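Local coordinates for protein fructokinase (Vibrio cholerae serotype O1, PDB 5F0Z) that probably transfers phosphate from ATP to fructose, as a PfkB-family sugar kinase that also binds calcium, at residues D26-L31 / R97-V102; P173-E178 / L207-G212; A240-P245 / H283-I288. All coordinates share one frame; numbering follows the deposited sequence.

Contact 1 (D26-L31 / R97-V102); sequences DAVVDL and RTSTVV. With FRU (beta-D-fructofuranose), chain B.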
loop_
_atom_site.group_PDB
_atom_site.type_symbol
_atom_site.label_atom_id
_atom_site.label_comp_id
_atom_site.label_asym_id
_atom_site.label_seq_id
_atom_site.Cartn_x
_atom_site.Cartn_y
_atom_site.Cartn_z
ATOM N N ASP A 26 -13.018 2.260 8.314
ATOM C CA ASP A 26 -11.722 1.771 7.828
ATOM C C ASP A 26 -10.747 1.438 8.945
ATOM O O ASP A 26 -10.368 2.309 9.731
ATOM C CB ASP A 26 -11.082 2.782 6.877
ATOM C CG ASP A 26 -10.801 4.140 7.532
ATOM O OD1 ASP A 26 -9.699 4.692 7.295
ATOM O OD2 ASP A 26 -11.680 4.707 8.230
ATOM N N ALA A 27 -10.370 0.164 8.989
ATOM C CA ALA A 27 -9.189 -0.295 9.700
ATOM C C ALA A 27 -8.039 -0.271 8.701
ATOM O O ALA A 27 -8.167 -0.715 7.563
ATOM C CB ALA A 27 -9.409 -1.699 10.243
ATOM N N VAL A 28 -6.909 0.251 9.138
ATOM C CA VAL A 28 -5.833 0.635 8.246
ATOM C C VAL A 28 -4.503 0.262 8.894
ATOM O O VAL A 28 -4.369 0.331 10.114
ATOM C CB VAL A 28 -5.856 2.175 8.148
ATOM C CG1 VAL A 28 -4.626 2.740 7.544
ATOM C CG2 VAL A 28 -7.154 2.647 7.469
ATOM N N VAL A 29 -3.526 -0.102 8.074
ATOM C CA VAL A 29 -2.141 -0.105 8.525
ATOM C C VAL A 29 -1.488 1.237 8.209
ATOM O O VAL A 29 -1.416 1.660 7.051
ATOM C CB VAL A 29 -1.334 -1.273 7.913
ATOM C CG1 VAL A 29 0.142 -1.122 8.226
ATOM C CG2 VAL A 29 -1.844 -2.583 8.449
ATOM N N ASP A 30 -1.005 1.892 9.267
ATOM C CA ASP A 30 -0.325 3.161 9.137
ATOM C C ASP A 30 1.155 2.836 9.159
ATOM O O ASP A 30 1.654 2.216 10.125
ATOM C CB ASP A 30 -0.620 4.092 10.323
ATOM C CG ASP A 30 -2.009 4.760 10.276
ATOM O OD1 ASP A 30 -2.567 4.974 9.194
ATOM O OD2 ASP A 30 -2.508 5.104 11.359
ATOM N N LEU A 31 1.862 3.273 8.126
ATOM C CA LEU A 31 3.296 3.086 8.041
ATOM C C LEU A 31 3.937 4.370 8.498
ATOM O O LEU A 31 3.836 5.376 7.840
ATOM C CB LEU A 31 3.710 2.745 6.599
ATOM C CG LEU A 31 3.092 1.476 6.006
ATOM C CD1 LEU A 31 3.316 1.439 4.525
ATOM C CD2 LEU A 31 3.667 0.219 6.659
ATOM N N ARG A 97 -8.205 -4.705 -1.338
ATOM C CA ARG A 97 -7.142 -4.740 -0.345
ATOM C C ARG A 97 -7.376 -3.823 0.844
ATOM O O ARG A 97 -8.110 -2.837 0.777
ATOM C CB ARG A 97 -5.829 -4.339 -1.027
ATOM C CG ARG A 97 -5.300 -5.422 -1.944
ATOM C CD ARG A 97 -4.486 -6.405 -1.136
ATOM N NE ARG A 97 -4.278 -7.644 -1.847
ATOM C CZ ARG A 97 -5.099 -8.685 -1.772
ATOM N NH1 ARG A 97 -6.191 -8.631 -1.016
ATOM N NH2 ARG A 97 -4.820 -9.781 -2.453
ATOM N N THR A 98 -6.719 -4.147 1.946
ATOM C CA THR A 98 -6.787 -3.338 3.153
ATOM C C THR A 98 -6.089 -1.997 2.971
ATOM O O THR A 98 -5.045 -1.904 2.330
ATOM C CB THR A 98 -6.120 -4.087 4.318
ATOM O OG1 THR A 98 -6.749 -5.366 4.476
ATOM C CG2 THR A 98 -6.237 -3.298 5.641
ATOM N N SER A 99 -6.695 -0.957 3.528
ATOM C CA SER A 99 -6.146 0.377 3.428
ATOM C C SER A 99 -4.755 0.424 4.044
ATOM O O SER A 99 -4.516 -0.125 5.120
ATOM C CB SER A 99 -7.038 1.350 4.159
ATOM O OG SER A 99 -6.538 2.641 4.025
ATOM N N THR A 100 -3.860 1.106 3.339
ATOM C CA THR A 100 -2.460 1.225 3.711
ATOM C C THR A 100 -2.126 2.683 3.544
ATOM O O THR A 100 -2.296 3.247 2.450
ATOM C CB THR A 100 -1.561 0.376 2.778
ATOM O OG1 THR A 100 -2.009 -0.979 2.783
ATOM C CG2 THR A 100 -0.084 0.443 3.202
ATOM N N VAL A 101 -1.662 3.293 4.631
ATOM C CA VAL A 101 -1.444 4.740 4.697
ATOM C C VAL A 101 -0.023 5.043 5.111
ATOM O O VAL A 101 0.487 4.435 6.028
ATOM C CB VAL A 101 -2.410 5.387 5.729
ATOM C CG1 VAL A 101 -2.075 6.836 5.976
ATOM C CG2 VAL A 101 -3.848 5.241 5.285
ATOM N N VAL A 102 0.624 5.965 4.403
ATOM C CA VAL A 102 1.983 6.378 4.729
ATOM C C VAL A 102 1.906 7.717 5.452
ATOM O O VAL A 102 1.242 8.647 5.002
ATOM C CB VAL A 102 2.856 6.508 3.461
ATOM C CG1 VAL A 102 4.291 6.959 3.790
ATOM C CG2 VAL A 102 2.908 5.178 2.719
HETATM C C1 FRU B . -7.719 7.239 8.319
HETATM C C2 FRU B . -6.589 7.725 9.172
HETATM C C3 FRU B . -5.625 6.661 9.565
HETATM C C4 FRU B . -5.219 7.086 10.934
HETATM C C5 FRU B . -6.432 7.821 11.427
HETATM C C6 FRU B . -6.151 8.924 12.412
HETATM O O1 FRU B . -8.563 6.375 8.988
HETATM O O2 FRU B . -5.927 8.708 8.464
HETATM O O3 FRU B . -4.534 6.611 8.669
HETATM O O4 FRU B . -4.960 6.013 11.785
HETATM O O5 FRU B . -7.072 8.368 10.304
HETATM O O6 FRU B . -7.342 9.527 12.837
HETATM O O HOH W 1 -8.562 4.288 4.795
HETATM O O HOH W 2 -9.220 -1.269 5.050
#
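V29 and V101 lace the two strands together. V101 N donates to V29 O over 2.9 Å, and one step on L31 N donates to V101 O at 2.8 Å, nearly straight at 174°. The strands run parallel as the inner pair of a four-stranded sheet, the kind that forms the substrate lid of ribokinase-type sugar kinases. Packing is tightest on the face carrying V28, D30 and V101: V28 CG1 presses V101 CG2 at 3.5 Å, closer than such carbons usually come. Valine suits this place because its branch at CB spreads methyls over the sheet face, where they meet those of the next strand, and agrees with an extended backbone. On the reverse face L31 CD1 lies 3.8 Å from T100 CG2, and L31 also packs on L31 of the second subunit.

Toward A27 and S99 the pairing slackens. V29 N still reaches S99 O at 3.1 Å, but the bond is bent to 156°. Beyond it one water bridges A27 O and S99 N, and another joins D26 OD1 to S99 OG.

With CG opposite the carbonyl carbon (chi1 -77°), D30 stands alongside V101 and offers OD1 to fructose O3 and OD2 to O4, each at 2.6 Å. D26 OD1 accepts from fructose O1. Three sugar hydroxyls thus donate to two buried carboxylates, consistent with a lid that recognises fructose partly through its hydroxyls, with V101 an apolar neighbour of O3.

Contact 2 (P173-E178 / L207-G212); sequences PNLREE and LQFLTG. With CA (calcium ion), chain D; FRU (beta-D-fructofuranose), chain B.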
loop_
_atom_site.group_PDB
_atom_site.type_symbol
_atom_site.label_atom_id
_atom_site.label_comp_id
_atom_site.label_asym_id
_atom_site.label_seq_id
_atom_site.Cartn_x
_atom_site.Cartn_y
_atom_site.Cartn_z
ATOM N N PRO A 173 -16.132 14.042 11.303
ATOM C CA PRO A 173 -15.750 14.096 9.883
ATOM C C PRO A 173 -14.384 13.514 9.566
ATOM O O PRO A 173 -14.264 12.705 8.646
ATOM C CB PRO A 173 -15.809 15.585 9.589
ATOM C CG PRO A 173 -16.986 16.031 10.392
ATOM C CD PRO A 173 -16.967 15.195 11.667
ATOM N N ASN A 174 -13.363 13.884 10.334
ATOM C CA ASN A 174 -12.063 13.277 10.147
ATOM C C ASN A 174 -11.709 13.274 8.656
ATOM O O ASN A 174 -11.479 12.222 8.024
ATOM C CB ASN A 174 -12.073 11.858 10.704
ATOM C CG ASN A 174 -10.958 11.617 11.691
ATOM O OD1 ASN A 174 -9.979 12.341 11.718
ATOM N ND2 ASN A 174 -11.113 10.579 12.515
ATOM N N LEU A 175 -11.647 14.470 8.086
ATOM C CA LEU A 175 -11.590 14.590 6.629
ATOM C C LEU A 175 -10.287 14.094 6.023
ATOM O O LEU A 175 -9.207 14.447 6.467
ATOM C CB LEU A 175 -11.811 16.039 6.206
ATOM C CG LEU A 175 -13.125 16.670 6.682
ATOM C CD1 LEU A 175 -13.203 18.171 6.256
ATOM C CD2 LEU A 175 -14.299 15.916 6.133
ATOM N N ARG A 176 -10.411 13.276 4.982
ATOM C CA ARG A 176 -9.271 12.823 4.180
ATOM C C ARG A 176 -9.714 12.899 2.726
ATOM O O ARG A 176 -10.162 11.923 2.134
ATOM C CB ARG A 176 -8.884 11.382 4.549
ATOM C CG ARG A 176 -8.689 11.151 6.047
ATOM C CD ARG A 176 -7.378 11.780 6.604
ATOM N NE ARG A 176 -7.216 11.354 7.990
ATOM C CZ ARG A 176 -7.697 11.977 9.065
ATOM N NH1 ARG A 176 -8.308 13.143 8.964
ATOM N NH2 ARG A 176 -7.531 11.440 10.269
ATOM N N GLU A 177 -9.589 14.079 2.156
ATOM C CA GLU A 177 -10.180 14.349 0.850
ATOM C C GLU A 177 -9.722 13.384 -0.236
ATOM O O GLU A 177 -10.503 13.040 -1.134
ATOM C CB GLU A 177 -9.862 15.772 0.418
ATOM C CG GLU A 177 -10.622 16.191 -0.846
ATOM C CD GLU A 177 -10.274 17.600 -1.302
ATOM O OE1 GLU A 177 -9.234 17.763 -1.966
ATOM O OE2 GLU A 177 -11.039 18.536 -0.997
ATOM N N GLU A 178 -8.453 12.968 -0.191
ATOM C CA GLU A 178 -7.911 12.217 -1.299
ATOM C C GLU A 178 -8.596 10.865 -1.471
ATOM O O GLU A 178 -8.495 10.250 -2.530
ATOM C CB GLU A 178 -6.408 12.034 -1.183
ATOM C CG GLU A 178 -6.007 10.823 -0.352
ATOM C CD GLU A 178 -4.619 10.301 -0.742
ATOM O OE1 GLU A 178 -4.410 9.652 -1.816
ATOM O OE2 GLU A 178 -3.730 10.558 0.043
ATOM N N LEU A 207 -14.076 22.307 11.102
ATOM C CA LEU A 207 -15.316 23.080 11.242
ATOM C C LEU A 207 -15.318 24.264 10.278
ATOM O O LEU A 207 -16.308 24.505 9.574
ATOM C CB LEU A 207 -15.513 23.557 12.675
ATOM C CG LEU A 207 -16.680 24.542 12.887
ATOM C CD1 LEU A 207 -18.004 23.869 12.590
ATOM C CD2 LEU A 207 -16.662 25.116 14.279
ATOM N N GLN A 208 -14.208 24.997 10.241
ATOM C CA GLN A 208 -14.094 26.144 9.348
ATOM C C GLN A 208 -14.161 25.714 7.880
ATOM O O GLN A 208 -14.831 26.361 7.066
ATOM C CB GLN A 208 -12.830 26.944 9.655
ATOM C CG GLN A 208 -12.886 27.621 11.015
ATOM C CD GLN A 208 -11.655 28.438 11.318
ATOM O OE1 GLN A 208 -10.933 28.846 10.410
ATOM N NE2 GLN A 208 -11.397 28.666 12.599
ATOM N N PHE A 209 -13.526 24.595 7.544
ATOM C CA PHE A 209 -13.548 24.140 6.150
ATOM C C PHE A 209 -14.964 23.767 5.670
ATOM O O PHE A 209 -15.390 24.179 4.587
ATOM C CB PHE A 209 -12.572 22.974 5.935
ATOM C CG PHE A 209 -12.596 22.427 4.557
ATOM C CD1 PHE A 209 -11.809 22.985 3.558
ATOM C CD2 PHE A 209 -13.422 21.374 4.239
ATOM C CE1 PHE A 209 -11.837 22.485 2.272
ATOM C CE2 PHE A 209 -13.457 20.873 2.944
ATOM C CZ PHE A 209 -12.668 21.429 1.964
ATOM N N LEU A 210 -15.682 23.008 6.479
ATOM C CA LEU A 210 -16.999 22.484 6.122
ATOM C C LEU A 210 -18.087 23.559 6.095
ATOM O O LEU A 210 -19.082 23.431 5.377
ATOM C CB LEU A 210 -17.385 21.369 7.085
ATOM C CG LEU A 210 -16.634 20.056 6.878
ATOM C CD1 LEU A 210 -16.765 19.158 8.092
ATOM C CD2 LEU A 210 -17.087 19.371 5.613
ATOM N N THR A 211 -17.873 24.639 6.828
ATOM C CA THR A 211 -18.800 25.769 6.837
ATOM C C THR A 211 -18.345 26.960 6.004
ATOM O O THR A 211 -19.092 27.931 5.865
ATOM C CB THR A 211 -19.026 26.261 8.249
ATOM O OG1 THR A 211 -17.783 26.625 8.862
ATOM C CG2 THR A 211 -19.721 25.194 9.053
ATOM N N GLY A 212 -17.129 26.908 5.460
ATOM C CA GLY A 212 -16.563 28.040 4.738
ATOM C C GLY A 212 -16.315 29.309 5.558
ATOM O O GLY A 212 -16.443 30.445 5.068
HETATM CA CA CA D . -9.196 13.723 13.344
HETATM C C1 FRU B . -7.719 7.239 8.319
HETATM C C2 FRU B . -6.589 7.725 9.172
HETATM C C3 FRU B . -5.625 6.661 9.565
HETATM C C4 FRU B . -5.219 7.086 10.934
HETATM C C5 FRU B . -6.432 7.821 11.427
HETATM C C6 FRU B . -6.151 8.924 12.412
HETATM O O1 FRU B . -8.563 6.375 8.988
HETATM O O2 FRU B . -5.927 8.708 8.464
HETATM O O3 FRU B . -4.534 6.611 8.669
HETATM O O4 FRU B . -4.960 6.013 11.785
HETATM O O5 FRU B . -7.072 8.368 10.304
HETATM O O6 FRU B . -7.342 9.527 12.837
HETATM O O HOH W 3 -8.746 15.045 11.385
HETATM O O HOH W 4 -7.292 12.301 13.571
HETATM O O HOH W 5 -7.908 15.209 14.776
HETATM O O HOH W 6 -10.330 12.430 15.001
HETATM O O HOH W 7 -11.279 15.036 13.542
#
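L175 sends CD1 against helix 204-211, where it lies 3.8 Å from F209 CD2, meeting that ring obliquely, and 4.0 Å from L210 CG, tip to tip. P173 CG adds a contact at 3.9 Å to L210 CD1. Leucines and a proline suit this seam, since no hydrogen bond crosses it and the close contacts are apolar, with the E177 carboxylate at the margin near F209; V190 of helix 186-194 also touches both L175 and L210.

The loop leaves the end of strand 168-172, and the helix follows the neighbouring parallel strand 199-203, so the contact joins two successive units of the alpha/beta core typical of the ribokinase fold. The helix closes in a Schellman motif with G212 as its C-prime residue, at a positive phi that glycine takes up without strain.

Elsewhere on the loop, R176 reaches for the sugar. From CB the chain passes to CG and bends at chi2 (-73°), bringing CD near fructose O2. R176 NE donates to fructose O2 at 3.0 Å, almost straight (171°), with the oxygen at the guanidinium edge. NH1 binds L175 O and a water that is itself a calcium ligand. R176 NH2 reaches fructose O5 at 3.1 Å and, at 3.0 Å, N174 OD1, approached from above the amide plane. N174 OD1 also binds the calcium ion, at 2.3 Å; five waters complete the shell, and D266 OD1 accepts from N174 ND2.

Contact 3 (A240-P245 / H283-I288); sequences ALVATP and HNQATI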
loop_
_atom_site.group_PDB
_atom_site.type_symbol
_atom_site.label_atom_id
_atom_site.label_comp_id
_atom_site.label_asym_id
_atom_site.label_seq_id
_atom_site.Cartn_x
_atom_site.Cartn_y
_atom_site.Cartn_z
ATOM N N ALA A 240 -10.872 21.726 24.376
ATOM C CA ALA A 240 -12.057 21.547 23.533
ATOM C C ALA A 240 -13.168 22.546 23.886
ATOM O O ALA A 240 -13.373 22.878 25.050
ATOM C CB ALA A 240 -12.565 20.135 23.666
ATOM N N LEU A 241 -13.861 23.018 22.852
ATOM C CA LEU A 241 -15.065 23.826 22.999
ATOM C C LEU A 241 -16.275 22.920 22.943
ATOM O O LEU A 241 -16.429 22.114 22.019
ATOM C CB LEU A 241 -15.138 24.883 21.886
ATOM C CG LEU A 241 -16.251 25.942 22.031
ATOM C CD1 LEU A 241 -15.902 27.155 21.233
ATOM C CD2 LEU A 241 -17.575 25.404 21.578
ATOM N N VAL A 242 -17.130 23.039 23.954
ATOM C CA VAL A 242 -18.312 22.194 24.088
ATOM C C VAL A 242 -19.524 23.057 23.822
ATOM O O VAL A 242 -19.795 23.999 24.561
ATOM C CB VAL A 242 -18.423 21.621 25.506
ATOM C CG1 VAL A 242 -19.644 20.713 25.632
ATOM C CG2 VAL A 242 -17.141 20.893 25.900
ATOM N N ALA A 243 -20.236 22.765 22.737
ATOM C CA ALA A 243 -21.383 23.554 22.364
ATOM C C ALA A 243 -22.650 22.697 22.455
ATOM O O ALA A 243 -22.794 21.683 21.765
ATOM C CB ALA A 243 -21.203 24.106 20.935
ATOM N N THR A 244 -23.540 23.106 23.345
ATOM C CA THR A 244 -24.843 22.511 23.492
ATOM C C THR A 244 -25.853 23.646 23.391
ATOM O O THR A 244 -25.458 24.815 23.367
ATOM C CB THR A 244 -24.964 21.813 24.860
ATOM O OG1 THR A 244 -24.596 22.739 25.909
ATOM C CG2 THR A 244 -24.070 20.594 24.907
ATOM N N PRO A 245 -27.164 23.328 23.357
ATOM C CA PRO A 245 -28.098 24.434 23.120
ATOM C C PRO A 245 -27.931 25.601 24.091
ATOM O O PRO A 245 -27.982 25.445 25.315
ATOM C CB PRO A 245 -29.472 23.768 23.261
ATOM C CG PRO A 245 -29.234 22.363 22.866
ATOM C CD PRO A 245 -27.846 22.028 23.356
ATOM N N HIS A 283 -27.251 12.988 28.152
ATOM C CA HIS A 283 -27.596 14.339 27.712
ATOM C C HIS A 283 -27.271 15.399 28.759
ATOM O O HIS A 283 -27.225 16.608 28.478
ATOM C CB HIS A 283 -29.082 14.422 27.366
ATOM C CG HIS A 283 -29.422 13.797 26.055
ATOM N ND1 HIS A 283 -29.951 12.526 25.948
ATOM C CD2 HIS A 283 -29.300 14.266 24.793
ATOM C CE1 HIS A 283 -30.129 12.236 24.670
ATOM N NE2 HIS A 283 -29.750 13.276 23.951
ATOM N N ASN A 284 -27.054 14.930 29.968
ATOM C CA ASN A 284 -26.882 15.789 31.128
ATOM C C ASN A 284 -25.579 16.577 31.013
ATOM O O ASN A 284 -24.541 16.022 30.632
ATOM C CB ASN A 284 -26.873 14.891 32.361
ATOM C CG ASN A 284 -26.422 15.602 33.580
ATOM O OD1 ASN A 284 -25.226 15.674 33.845
ATOM N ND2 ASN A 284 -27.371 16.148 34.345
ATOM N N GLN A 285 -25.619 17.863 31.350
ATOM C CA GLN A 285 -24.443 18.711 31.125
ATOM C C GLN A 285 -23.236 18.240 31.933
ATOM O O GLN A 285 -22.100 18.270 31.430
ATOM C CB GLN A 285 -24.779 20.187 31.415
ATOM C CG GLN A 285 -23.830 21.189 30.771
ATOM C CD GLN A 285 -23.758 21.108 29.250
ATOM O OE1 GLN A 285 -24.609 20.493 28.582
ATOM N NE2 GLN A 285 -22.728 21.732 28.690
ATOM N N ALA A 286 -23.458 17.793 33.165
ATOM C CA ALA A 286 -22.344 17.343 34.004
ATOM C C ALA A 286 -21.655 16.121 33.412
ATOM O O ALA A 286 -20.424 15.999 33.446
ATOM C CB ALA A 286 -22.815 17.041 35.391
ATOM N N THR A 287 -22.460 15.202 32.888
ATOM C CA THR A 287 -21.941 14.013 32.252
ATOM C C THR A 287 -21.134 14.401 31.024
ATOM O O THR A 287 -20.074 13.851 30.765
ATOM C CB THR A 287 -23.093 13.093 31.821
ATOM O OG1 THR A 287 -23.796 12.643 32.977
ATOM C CG2 THR A 287 -22.582 11.904 31.061
ATOM N N ILE A 288 -21.657 15.325 30.227
ATOM C CA ILE A 288 -20.952 15.739 29.010
ATOM C C ILE A 288 -19.612 16.391 29.321
ATOM O O ILE A 288 -18.588 16.054 28.723
ATOM C CB ILE A 288 -21.828 16.669 28.175
ATOM C CG1 ILE A 288 -22.914 15.828 27.504
ATOM C CG2 ILE A 288 -21.003 17.431 27.134
ATOM C CD1 ILE A 288 -24.050 16.663 26.831
#
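N284 OD1 is gripped by T287, whose backbone N donates to it at 3.0 Å within the plane of the amide carbonyl, and whose OG1 adds a weak bond at 3.5 Å. This makes N284 the N-cap of helix 285-302, the element that lays Q285 and I288 against T244 and V242 of strand 240-244. Asparagine suits the position because its short side chain can fold back onto an N-H group of the first turn, which has no carbonyl earlier in the helix to bind. The same residue's backbone O receives I288 N, starting the helical ladder. T287 OG1 has a further partner in Q280 NE2.

The strand is an antiparallel member of the large central sheet, paired with 230-234 and 247-251, and the helix covers one face of it. In the buried half V242 CG1 meets I288 CG2 at 3.9 Å, the two side chains crossing obliquely. Branched apolar residues fit here: each presents a methyl to the other, and L230 of the adjacent strand packs against both, while V292 further along the helix continues the layer over V242.

Nearer the surface the chemistry turns polar. Q285 does not start out toward the strand, but its bend at chi2 (59°) brings the amide over to T244. Threonine is apt at such a margin, offering a hydroxyl and a methyl together: T244 OG1 lies 3.5 Å from Q285 OE1, at best a weak bond, and equally 3.5 Å from Q285 NE2, while T244 CG2 rests 3.7 Å from Q285 OE1.

Overall arrangement
Contacts 1 and 2 converge on one fructose, from the lid sheet and from the alpha/beta core, although their nearest atoms stay about 7 Å apart. Contact 1 is buried and strand-to-strand, held by backbone bonds, with carboxylates turned to the sugar. Contact 2 is also largely buried, but joins loop to helix by apolar packing, while the polar side of its loop serves sugar and calcium. Contact 3, centred about 33 Å from contact 1 across the middle of the chain, is a strand-to-helix seam that is only partly buried and touches no fructose. Contacts 2 and 3 both join parts of the large-sheet layer to helices, whereas contact 1 lies in the separate small sheet that meets the second subunit.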